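Side-chain contacts in conserved protein with 2 CBS domains (Pyrobaculum aerophilum, PDB 2RIH), which binds AMP through its pair of CBS domains and probably acts as a nucleotide-sensing Bateman module: residues A22-V27 with R57-A62; H90-K95 with R120-E125. All coordinates share one frame; numbering follows the deposited sequence. Where two conformers were deposited one is given.

Contact 1: A22-V27 with R57-A62; sequences ATIREV and RDILRA. With SO4 (sulfate ion), chain F.
Ile59 points its CD1 methyl at CG1 of Val27, 4.0 Å away, the two side chains crossing obliquely. The Val27 branch that touches is the one anti to its backbone N (chi1 170°). On Ile59, CG1 lies anti to the carbonyl carbon (chi1 -70°) and chi2 is extended at 160°, which carries CD1 nearer the other helix than the CB direction alone would. The shank of the same side chain serves a second partner: Ile24 CG2 rests against Ile59 CG1 at 4.2 Å. The other arm of Ile24 reaches with CD1 toward the Ala62 methyl. No hydrogen bond joins the segments; methyl and methylene packing does all the work.

Thr23 starts its helix with a capping box. Its OG1 accepts from Glu26 N (3.1 Å), and Glu26 OE1 accepts from Thr23 N (2.9 Å), met from above the carboxylate plane.

On helix 56-64, Arg57 takes no part in this packing; its chain, bent at chi2 and chi3, brings the guanidinium to a sulfate. The group presents an in-plane edge to sulfate O4, with NH2 at 2.8 Å and a weaker bond from NH1. Arg57 is an AMP-binding residue, and the anion, probably from the crystallisation liquor, is also bound by His103 and Ser118 of the second subunit. A leucine here would remove both bonds to O4 and would probably weaken the anion's hold while leaving Glu56 of the second subunit without its salt-bridge mate.

Both helices of this CBS domain pack on its sheet: Val27 lies on Ala39 and Leu41 of strand 38-43, Val27 and Ile59 share Val54 of strand 50-55, and Ile59 also meets Leu60 of the second subunit.

Contact 2: H90-K95 with R120-E125; sequences HVAAEK and RDLCFE. With SO4 (sulfate ion), chain D.
Leu122 makes all the apolar contacts between these segments, and makes them with one methyl. Its CG stands anti to the carbonyl carbon (chi1 -64°) with chi2 extended at 175°, and CD1 rests against helix 89-99 where it meets the methyls of two successive alanines: Ala92 CB lies 4.2 Å from Leu122 CD1 and Ala93 CB 4.1 Å from it. The same methyl also meets the backbone, coming to 3.8 Å from Ala93 N. With no side chain beyond CB on either alanine, the CD1 methyl of Leu122 can sit directly against the helix backbone. Leu117 of strand 113-118 touches both Ala92 and Leu122, and Met96 adds to the packing round the leucine.

This is the helix pair of the second CBS domain, helices 89-99 and 119-123 being joined through the two antiparallel strands 103-107 and 113-118.

Polar interactions belong to the start of the short helix 119-123. Arg120, an AMP-binding residue, is bent at chi3; its NH1 gives sulfate O3 a weak bond of 2.8 Å with an N-H...acceptor angle of 120°, while O1 lies in plane at the guanidinium edge. His103, Ser118 and Gly37 also bind this sulfate, as does Arg57 of the second subunit. Asp121, another residue of an AMP site, bonds through OD2 to Ser118 N and forms a salt bridge through OD1 with Lys12.

The covalent link is Cys123, whose SG forms a disulfide with Cys123 of the second subunit.

How the contacts relate
Contact 1 is complete before the chain reaches contact 2, one lying in each CBS domain, with the middle of the chain between them. Their centres are about 25 Å apart and their nearest atoms about 11 Å, without touching. Each pairs two helices against a three-stranded sheet of the same order: 16-19, 38-43 and 50-55 for contact 1, then 82-84, 103-107 and 113-118 for contact 2. Arg57 and Arg120 occupy corresponding places, just after the last strand. Across the dimer they converge, Arg57 of one subunit and Arg120 of the other binding the same sulfate, consistent with AMP sites that draw on both subunits.

Contact 1: A22-V27 with R57-A62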
loop_
_atom_site.group_PDB
_atom_site.type_symbol
_atom_site.label_atom_id
_atom_site.label_comp_id
_atom_site.label_asym_id
_atom_site.label_seq_id
_atom_site.Cartn_x
_atom_site.Cartn_y
_atom_site.Cartn_z
ATOM N N ALA A 22 5.267 -21.534 -3.052
ATOM C CA ALA A 22 6.233 -20.519 -2.625
ATOM C C ALA A 22 6.230 -20.294 -1.109
ATOM O O ALA A 22 5.197 -20.413 -0.438
ATOM C CB ALA A 22 5.962 -19.191 -3.352
ATOM N N THR A 23 7.396 -19.956 -0.571
ATOM C CA THR A 23 7.492 -19.599 0.833
ATOM C C THR A 23 7.175 -18.121 0.979
ATOM O O THR A 23 7.153 -17.384 -0.003
ATOM C CB THR A 23 8.884 -19.879 1.418
ATOM O OG1 THR A 23 9.847 -18.984 0.840
ATOM C CG2 THR A 23 9.284 -21.339 1.180
ATOM N N ILE A 24 6.951 -17.698 2.214
ATOM C CA ILE A 24 6.666 -16.301 2.512
ATOM C C ILE A 24 7.821 -15.381 2.108
ATOM O O ILE A 24 7.591 -14.312 1.545
ATOM C CB ILE A 24 6.343 -16.090 4.016
ATOM C CG1 ILE A 24 5.049 -16.831 4.394
ATOM C CG2 ILE A 24 6.250 -14.583 4.328
ATOM C CD1 ILE A 24 4.793 -16.872 5.862
ATOM N N ARG A 25 9.049 -15.787 2.408
ATOM C CA ARG A 25 10.217 -14.973 2.077
ATOM C C ARG A 25 10.497 -14.939 0.575
ATOM O O ARG A 25 11.034 -13.951 0.074
ATOM C CB ARG A 25 11.473 -15.455 2.823
ATOM C CG ARG A 25 12.538 -14.359 2.942
ATOM C CD ARG A 25 13.759 -14.790 3.721
ATOM N NE ARG A 25 13.437 -15.416 5.002
ATOM C CZ ARG A 25 13.286 -14.791 6.172
ATOM N NH1 ARG A 25 13.405 -13.476 6.277
ATOM N NH2 ARG A 25 13.007 -15.499 7.258
ATOM N N GLU A 26 10.163 -16.019 -0.135
ATOM C CA GLU A 26 10.291 -16.036 -1.594
ATOM C C GLU A 26 9.398 -14.966 -2.211
ATOM O O GLU A 26 9.839 -14.225 -3.096
ATOM C CB GLU A 26 9.969 -17.417 -2.175
ATOM C CG GLU A 26 11.106 -18.414 -2.002
ATOM C CD GLU A 26 10.695 -19.849 -2.272
ATOM O OE1 GLU A 26 9.500 -20.105 -2.513
ATOM O OE2 GLU A 26 11.578 -20.729 -2.237
ATOM N N VAL A 27 8.157 -14.883 -1.727
ATOM C CA VAL A 27 7.218 -13.849 -2.166
ATOM C C VAL A 27 7.760 -12.455 -1.854
ATOM O O VAL A 27 7.767 -11.581 -2.717
ATOM C CB VAL A 27 5.827 -14.012 -1.509
ATOM C CG1 VAL A 27 4.932 -12.775 -1.799
ATOM C CG2 VAL A 27 5.173 -15.310 -1.974
ATOM N N ARG A 57 1.012 -6.372 2.828
ATOM C CA ARG A 57 0.167 -6.318 4.007
ATOM C C ARG A 57 0.029 -7.668 4.711
ATOM O O ARG A 57 -0.017 -7.729 5.942
ATOM C CB ARG A 57 -1.212 -5.778 3.658
ATOM C CG ARG A 57 -2.069 -5.635 4.894
ATOM C CD ARG A 57 -2.964 -4.430 4.838
ATOM N NE ARG A 57 -2.190 -3.198 4.728
ATOM C CZ ARG A 57 -2.728 -1.985 4.772
ATOM N NH1 ARG A 57 -4.033 -1.837 4.957
ATOM N NH2 ARG A 57 -1.953 -0.925 4.636
ATOM N N ASP A 58 -0.057 -8.742 3.931
ATOM C CA ASP A 58 -0.116 -10.091 4.490
ATOM C C ASP A 58 1.225 -10.460 5.124
ATOM O O ASP A 58 1.278 -11.092 6.180
ATOM C CB ASP A 58 -0.493 -11.107 3.409
ATOM C CG ASP A 58 -1.878 -10.855 2.825
ATOM O OD1 ASP A 58 -2.865 -10.748 3.596
ATOM O OD2 ASP A 58 -1.977 -10.773 1.588
ATOM N N ILE A 59 2.307 -10.063 4.466
ATOM C CA ILE A 59 3.652 -10.271 4.995
ATOM C C ILE A 59 3.846 -9.473 6.295
ATOM O O ILE A 59 4.470 -9.958 7.248
ATOM C CB ILE A 59 4.707 -9.913 3.923
ATOM C CG1 ILE A 59 4.661 -10.971 2.804
ATOM C CG2 ILE A 59 6.115 -9.792 4.549
ATOM C CD1 ILE A 59 5.272 -10.547 1.483
ATOM N N LEU A 60 3.302 -8.255 6.330
ATOM C CA LEU A 60 3.342 -7.415 7.519
ATOM C C LEU A 60 2.722 -8.157 8.712
ATOM O O LEU A 60 3.304 -8.209 9.797
ATOM C CB LEU A 60 2.575 -6.107 7.255
ATOM C CG LEU A 60 2.586 -5.003 8.312
ATOM C CD1 LEU A 60 3.884 -4.227 8.234
ATOM C CD2 LEU A 60 1.399 -4.045 8.110
ATOM N N ARG A 61 1.532 -8.716 8.492
ATOM C CA ARG A 61 0.825 -9.476 9.525
ATOM C C ARG A 61 1.632 -10.697 9.973
ATOM O O ARG A 61 1.654 -11.036 11.162
ATOM C CB ARG A 61 -0.559 -9.905 9.022
ATOM C CG ARG A 61 -1.322 -10.810 9.991
ATOM C CD ARG A 61 -2.705 -11.194 9.466
ATOM N NE ARG A 61 -2.665 -11.636 8.073
ATOM C CZ ARG A 61 -2.212 -12.814 7.653
ATOM N NH1 ARG A 61 -2.227 -13.087 6.352
ATOM N NH2 ARG A 61 -1.736 -13.719 8.509
ATOM N N ALA A 62 2.295 -11.349 9.017
ATOM C CA ALA A 62 3.153 -12.504 9.281
ATOM C C ALA A 62 4.283 -12.150 10.243
ATOM O O ALA A 62 4.565 -12.893 11.179
ATOM C CB ALA A 62 3.733 -13.039 7.965
HETATM S S SO4 F . -3.465 2.583 3.830
HETATM O O1 SO4 F . -2.508 3.184 4.751
HETATM O O2 SO4 F . -4.695 3.355 3.823
HETATM O O3 SO4 F . -2.920 2.577 2.490
HETATM O O4 SO4 F . -3.750 1.230 4.259
#

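Contact 2: H90-K95 with R120-E125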
loop_
_atom_site.group_PDB
_atom_site.type_symbol
_atom_site.label_atom_id
_atom_site.label_comp_id
_atom_site.label_asym_id
_atom_site.label_seq_id
_atom_site.Cartn_x
_atom_site.Cartn_y
_atom_site.Cartn_z
ATOM N N HIS A 90 -13.142 2.118 -13.607
ATOM C CA HIS A 90 -14.052 2.358 -12.482
ATOM C C HIS A 90 -14.490 1.054 -11.813
ATOM O O HIS A 90 -14.788 1.039 -10.613
ATOM C CB HIS A 90 -15.271 3.216 -12.890
ATOM C CG HIS A 90 -16.329 2.478 -13.656
ATOM N ND1 HIS A 90 -17.248 1.651 -13.048
ATOM C CD2 HIS A 90 -16.641 2.479 -14.976
ATOM C CE1 HIS A 90 -18.065 1.154 -13.961
ATOM N NE2 HIS A 90 -17.722 1.645 -15.140
ATOM N N VAL A 91 -14.517 -0.034 -12.588
ATOM C CA VAL A 91 -14.804 -1.361 -12.052
ATOM C C VAL A 91 -13.704 -1.815 -11.080
ATOM O O VAL A 91 -14.004 -2.445 -10.066
ATOM C CB VAL A 91 -14.981 -2.414 -13.174
ATOM C CG1 VAL A 91 -15.052 -3.819 -12.589
ATOM C CG2 VAL A 91 -16.228 -2.116 -13.989
ATOM N N ALA A 92 -12.444 -1.494 -11.388
ATOM C CA ALA A 92 -11.317 -1.847 -10.511
ATOM C C ALA A 92 -11.346 -1.027 -9.226
ATOM O O ALA A 92 -11.217 -1.582 -8.131
ATOM C CB ALA A 92 -9.991 -1.654 -11.225
ATOM N N ALA A 93 -11.517 0.288 -9.373
ATOM C CA ALA A 93 -11.622 1.200 -8.240
ATOM C C ALA A 93 -12.720 0.762 -7.277
ATOM O O ALA A 93 -12.502 0.708 -6.072
ATOM C CB ALA A 93 -11.894 2.624 -8.721
ATOM N N GLU A 94 -13.895 0.449 -7.820
ATOM C CA GLU A 94 -15.018 -0.016 -7.009
ATOM C C GLU A 94 -14.690 -1.318 -6.268
ATOM O O GLU A 94 -14.952 -1.432 -5.066
ATOM C CB GLU A 94 -16.273 -0.178 -7.877
ATOM C CG GLU A 94 -17.574 -0.245 -7.091
ATOM C CD GLU A 94 -17.803 0.972 -6.197
ATOM O OE1 GLU A 94 -17.340 2.091 -6.540
ATOM O OE2 GLU A 94 -18.450 0.803 -5.142
ATOM N N LYS A 95 -14.097 -2.286 -6.963
ATOM C CA LYS A 95 -13.673 -3.530 -6.306
ATOM C C LYS A 95 -12.656 -3.265 -5.191
ATOM O O LYS A 95 -12.725 -3.883 -4.131
ATOM C CB LYS A 95 -13.115 -4.560 -7.305
ATOM C CG LYS A 95 -14.194 -5.320 -8.077
ATOM C CD LYS A 95 -13.938 -6.823 -8.091
ATOM C CE LYS A 95 -15.089 -7.596 -8.739
ATOM N NZ LYS A 95 -15.147 -9.030 -8.278
ATOM N N ARG A 120 -2.224 3.072 -6.917
ATOM C CA ARG A 120 -1.295 4.054 -7.519
ATOM C C ARG A 120 -1.591 4.334 -8.980
ATOM O O ARG A 120 -1.437 5.471 -9.443
ATOM C CB ARG A 120 0.129 3.525 -7.501
ATOM C CG ARG A 120 0.943 3.833 -6.306
ATOM C CD ARG A 120 2.210 2.985 -6.377
ATOM N NE ARG A 120 3.335 3.700 -5.829
ATOM C CZ ARG A 120 4.031 3.370 -4.754
ATOM N NH1 ARG A 120 3.787 2.275 -4.043
ATOM N NH2 ARG A 120 5.012 4.173 -4.412
ATOM N N ASP A 121 -1.956 3.284 -9.712
ATOM C CA ASP A 121 -2.218 3.381 -11.151
ATOM C C ASP A 121 -3.484 4.174 -11.466
ATOM O O ASP A 121 -3.592 4.804 -12.527
ATOM C CB ASP A 121 -2.340 1.984 -11.764
ATOM C CG ASP A 121 -1.075 1.155 -11.603
ATOM O OD1 ASP A 121 0.011 1.631 -12.015
ATOM O OD2 ASP A 121 -1.172 0.009 -11.090
ATOM N N LEU A 122 -4.440 4.140 -10.542
ATOM C CA LEU A 122 -5.750 4.735 -10.762
ATOM C C LEU A 122 -5.895 6.149 -10.223
ATOM O O LEU A 122 -6.713 6.926 -10.721
ATOM C CB LEU A 122 -6.817 3.878 -10.078
ATOM C CG LEU A 122 -7.028 2.454 -10.566
ATOM C CD1 LEU A 122 -8.042 1.756 -9.685
ATOM C CD2 LEU A 122 -7.470 2.452 -12.022
ATOM N N CYS A 123 -5.123 6.479 -9.195
ATOM C CA CYS A 123 -5.461 7.622 -8.357
ATOM C C CYS A 123 -4.599 8.869 -8.512
ATOM O O CYS A 123 -4.830 9.855 -7.815
ATOM C CB CYS A 123 -5.482 7.161 -6.906
ATOM S SG CYS A 123 -6.693 5.870 -6.658
ATOM N N PHE A 124 -3.635 8.838 -9.432
ATOM C CA PHE A 124 -2.755 9.992 -9.653
ATOM C C PHE A 124 -3.156 10.879 -10.851
ATOM O O PHE A 124 -3.266 12.102 -10.711
ATOM C CB PHE A 124 -1.300 9.530 -9.799
ATOM C CG PHE A 124 -0.662 9.033 -8.513
ATOM C CD1 PHE A 124 -1.138 9.410 -7.257
ATOM C CD2 PHE A 124 0.470 8.230 -8.571
ATOM C CE1 PHE A 124 -0.523 8.954 -6.090
ATOM C CE2 PHE A 124 1.102 7.781 -7.407
ATOM C CZ PHE A 124 0.596 8.141 -6.165
ATOM N N GLU A 125 -3.378 10.280 -12.018
ATOM C CA GLU A 125 -3.646 11.071 -13.223
ATOM C C GLU A 125 -5.074 11.629 -13.272
ATOM O O GLU A 125 -6.042 10.901 -13.078
ATOM C CB GLU A 125 -3.373 10.252 -14.479
ATOM C CG GLU A 125 -3.425 11.086 -15.736
ATOM C CD GLU A 125 -3.227 10.283 -16.999
ATOM O OE1 GLU A 125 -2.816 9.109 -16.915
ATOM O OE2 GLU A 125 -3.502 10.842 -18.074
HETATM S S SO4 D . 2.262 -0.785 -5.635
HETATM O O1 SO4 D . 1.169 -0.022 -5.061
HETATM O O2 SO4 D . 2.329 -0.530 -7.068
HETATM O O3 SO4 D . 3.518 -0.367 -5.050
HETATM O O4 SO4 D . 2.061 -2.199 -5.394
#